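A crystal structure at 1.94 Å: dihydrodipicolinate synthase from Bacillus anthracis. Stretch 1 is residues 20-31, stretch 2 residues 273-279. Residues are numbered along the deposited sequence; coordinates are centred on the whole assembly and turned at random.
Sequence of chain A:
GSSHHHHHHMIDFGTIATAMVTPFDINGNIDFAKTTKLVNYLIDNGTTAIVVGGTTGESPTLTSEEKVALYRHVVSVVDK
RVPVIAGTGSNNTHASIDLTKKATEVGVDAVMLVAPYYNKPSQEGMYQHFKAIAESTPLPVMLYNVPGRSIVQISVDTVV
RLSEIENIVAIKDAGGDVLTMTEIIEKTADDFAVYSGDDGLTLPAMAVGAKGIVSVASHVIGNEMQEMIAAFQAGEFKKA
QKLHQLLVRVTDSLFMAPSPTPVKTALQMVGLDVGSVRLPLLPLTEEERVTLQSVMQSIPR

Stretch 1 20-31: MVTPFDINGNID
Stretch 2 (273-279) DVGSVRL

Two loops can pack together without forming a sheet when a few backbone polar atoms are paired, apolar side chains meet and one long side chain adds a stack and hydrogen bonds; residues 20-31 and 273-279 of this dihydrodipicolinate synthase illustrate the principle, burying 406 Å² in total. The two chains advance in broadly the same direction, and the register pairs Pro23 with Val274 (CA to CA 4.3 Å), Phe24 with Gly275 (4.9 Å) and Gly28 with Arg278 (6.9 Å).

Val21 (phi/psi -65/157, chi1 m) points toward the partner and sets CG2 4.1 Å from CG2 of Val274 (chi1 m). Pro23 (-60/135) adds an apolar contact, its CB 3.9 Å from Val274 CB, while its CA lies 3.2 Å from Val274 O in a CA-H...O contact. Val274 O also accepts a hydrogen bond from Phe24 N at 3.0 Å.

Phe24 (-117/148, chi1 m, chi2 134°) returns a contact through its O, 3.3 Å from Gly275 CA. Gly275 adopts 75/-162, and an ideal CB there would fall 1.9 Å from Phe24 O, a clash that glycine avoids. Ser276 O approaches the ring edge, 3.3 Å from Phe24 CD1.

Asp25 (-82/-175, chi1 p) opens a type I turn closed by Gly28 N to Asp25 O at 2.9 Å; its OD1 accepts from Asn29 N at 2.9 Å, bracing the loop. A water links Asp25 O (2.7 Å) to Ser276 N (2.9 Å).

Through Ile26 (-65/-24) and Asn27 (-90/7), the turn reaches Gly28 (77/5), whose O receives Arg278 NE at 3.0 Å and NH2 at 2.9 Å. Extended as m, t, t with chi4 175°, Arg278 also lays its guanidinium over a Phe24 face, planes at 18° and centres 4.3 Å apart, an off-centre cation-pi arrangement. Beyond, Asp31 N bonds Pro23 O at 2.9 Å, and Asp31 caps the following helix.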

# COMPACT_ATOMS: atom_id res chain seq x y z
N MET A 20 5.96 14.67 24.62
CA MET A 20 6.50 16.01 24.77
C MET A 20 7.68 16.29 23.84
O MET A 20 8.60 15.48 23.74
CB MET A 20 6.94 16.24 26.21
CG MET A 20 7.14 17.68 26.56
SD MET A 20 7.72 17.89 28.24
CE MET A 20 9.35 17.17 28.15
N VAL A 21 7.65 17.45 23.20
CA VAL A 21 8.79 17.95 22.46
C VAL A 21 9.96 18.25 23.40
O VAL A 21 9.78 18.47 24.60
CB VAL A 21 8.44 19.23 21.61
CG1 VAL A 21 7.35 18.91 20.61
CG2 VAL A 21 8.05 20.42 22.51
N THR A 22 11.17 18.25 22.85
CA THR A 22 12.36 18.62 23.61
C THR A 22 12.80 20.04 23.20
O THR A 22 13.31 20.23 22.09
CB THR A 22 13.51 17.62 23.38
OG1 THR A 22 13.08 16.30 23.71
CG2 THR A 22 14.72 17.98 24.24
N PRO A 23 12.56 21.03 24.08
CA PRO A 23 13.00 22.39 23.76
C PRO A 23 14.51 22.52 23.56
O PRO A 23 15.29 21.97 24.36
CB PRO A 23 12.54 23.21 24.98
CG PRO A 23 11.44 22.42 25.58
CD PRO A 23 11.80 20.99 25.35
N PHE A 24 14.91 23.22 22.50
CA PHE A 24 16.31 23.53 22.24
C PHE A 24 16.55 25.03 22.28
O PHE A 24 15.68 25.84 21.92
CB PHE A 24 16.78 22.99 20.88
CG PHE A 24 16.69 21.48 20.73
CD1 PHE A 24 16.14 20.91 19.59
CD2 PHE A 24 17.16 20.63 21.73
CE1 PHE A 24 16.05 19.52 19.44
CE2 PHE A 24 17.08 19.24 21.58
CZ PHE A 24 16.53 18.69 20.44
N ASP A 25 17.76 25.40 22.70
CA ASP A 25 18.18 26.78 22.69
C ASP A 25 18.68 27.15 21.28
O ASP A 25 18.59 26.33 20.34
CB ASP A 25 19.24 27.04 23.78
CG ASP A 25 20.56 26.35 23.54
OD1 ASP A 25 20.86 25.94 22.39
OD2 ASP A 25 21.32 26.24 24.52
N ILE A 26 19.19 28.37 21.15
CA ILE A 26 19.59 28.89 19.84
C ILE A 26 20.76 28.10 19.25
O ILE A 26 20.92 28.05 18.04
CB ILE A 26 19.90 30.41 19.91
CG1 ILE A 26 19.92 31.04 18.51
CG2 ILE A 26 21.22 30.67 20.65
CD1 ILE A 26 18.67 30.82 17.69
N ASN A 27 21.55 27.45 20.10
CA ASN A 27 22.64 26.59 19.64
C ASN A 27 22.22 25.13 19.42
O ASN A 27 23.07 24.28 19.17
CB ASN A 27 23.79 26.65 20.64
CG ASN A 27 24.33 28.05 20.81
OD1 ASN A 27 24.59 28.50 21.92
ND2 ASN A 27 24.49 28.76 19.70
N GLY A 28 20.93 24.86 19.53
CA GLY A 28 20.41 23.51 19.37
C GLY A 28 20.61 22.60 20.57
O GLY A 28 20.30 21.41 20.49
N ASN A 29 21.14 23.13 21.67
CA ASN A 29 21.29 22.34 22.89
C ASN A 29 19.99 22.34 23.67
O ASN A 29 19.17 23.25 23.50
CB ASN A 29 22.42 22.89 23.76
CG ASN A 29 23.78 22.82 23.08
OD1 ASN A 29 24.50 23.81 23.01
ND2 ASN A 29 24.11 21.64 22.55
N ILE A 30 19.80 21.34 24.52
CA ILE A 30 18.61 21.27 25.36
C ILE A 30 18.47 22.54 26.21
O ILE A 30 19.40 22.94 26.91
CB ILE A 30 18.62 20.03 26.29
CG1 ILE A 30 18.54 18.74 25.46
CG2 ILE A 30 17.44 20.10 27.28
CD1 ILE A 30 18.66 17.45 26.26
N ASP A 31 17.29 23.16 26.15
CA ASP A 31 16.99 24.33 26.97
C ASP A 31 16.16 23.89 28.17
O ASP A 31 14.95 23.65 28.06
CB ASP A 31 16.24 25.38 26.16
CG ASP A 31 16.23 26.73 26.85
OD1 ASP A 31 15.87 26.80 28.05
OD2 ASP A 31 16.59 27.72 26.19
N ASP A 273 8.00 29.49 23.21
CA ASP A 273 9.08 29.16 22.27
C ASP A 273 9.90 28.00 22.84
O ASP A 273 10.42 28.07 23.95
CB ASP A 273 9.98 30.38 21.99
CG ASP A 273 10.87 30.19 20.76
OD1 ASP A 273 11.62 29.19 20.72
OD2 ASP A 273 10.81 31.02 19.83
N VAL A 274 9.96 26.91 22.07
CA VAL A 274 10.72 25.72 22.42
C VAL A 274 11.83 25.47 21.40
O VAL A 274 12.35 24.35 21.29
CB VAL A 274 9.79 24.48 22.55
CG1 VAL A 274 8.84 24.65 23.72
CG2 VAL A 274 9.00 24.24 21.28
N GLY A 275 12.18 26.51 20.64
CA GLY A 275 13.29 26.45 19.69
C GLY A 275 12.99 25.66 18.42
O GLY A 275 11.83 25.39 18.10
N SER A 276 14.06 25.28 17.74
CA SER A 276 13.97 24.61 16.46
C SER A 276 14.23 23.10 16.59
O SER A 276 14.03 22.53 17.66
CB SER A 276 14.95 25.25 15.49
OG SER A 276 14.59 24.94 14.16
N VAL A 277 14.68 22.48 15.50
CA VAL A 277 14.88 21.04 15.41
C VAL A 277 16.29 20.72 14.94
O VAL A 277 16.99 21.59 14.41
CB VAL A 277 13.86 20.36 14.45
CG1 VAL A 277 12.47 20.33 15.07
CG2 VAL A 277 13.86 21.06 13.06
N ARG A 278 16.70 19.47 15.13
CA ARG A 278 18.03 19.04 14.72
C ARG A 278 17.96 18.26 13.42
O ARG A 278 17.04 17.47 13.22
CB ARG A 278 18.67 18.16 15.79
CG ARG A 278 18.93 18.90 17.08
CD ARG A 278 19.67 18.03 18.05
NE ARG A 278 19.89 18.69 19.33
CZ ARG A 278 20.44 18.09 20.38
NH1 ARG A 278 20.81 16.82 20.31
NH2 ARG A 278 20.62 18.75 21.52
N LEU A 279 18.94 18.48 12.55
CA LEU A 279 19.08 17.74 11.31
C LEU A 279 19.06 16.22 11.56
O LEU A 279 19.66 15.75 12.53
CB LEU A 279 20.38 18.15 10.59
CG LEU A 279 20.37 19.48 9.82
CD1 LEU A 279 21.78 19.94 9.49
CD2 LEU A 279 19.54 19.35 8.54
O HOH W 1 16.87 25.53 18.46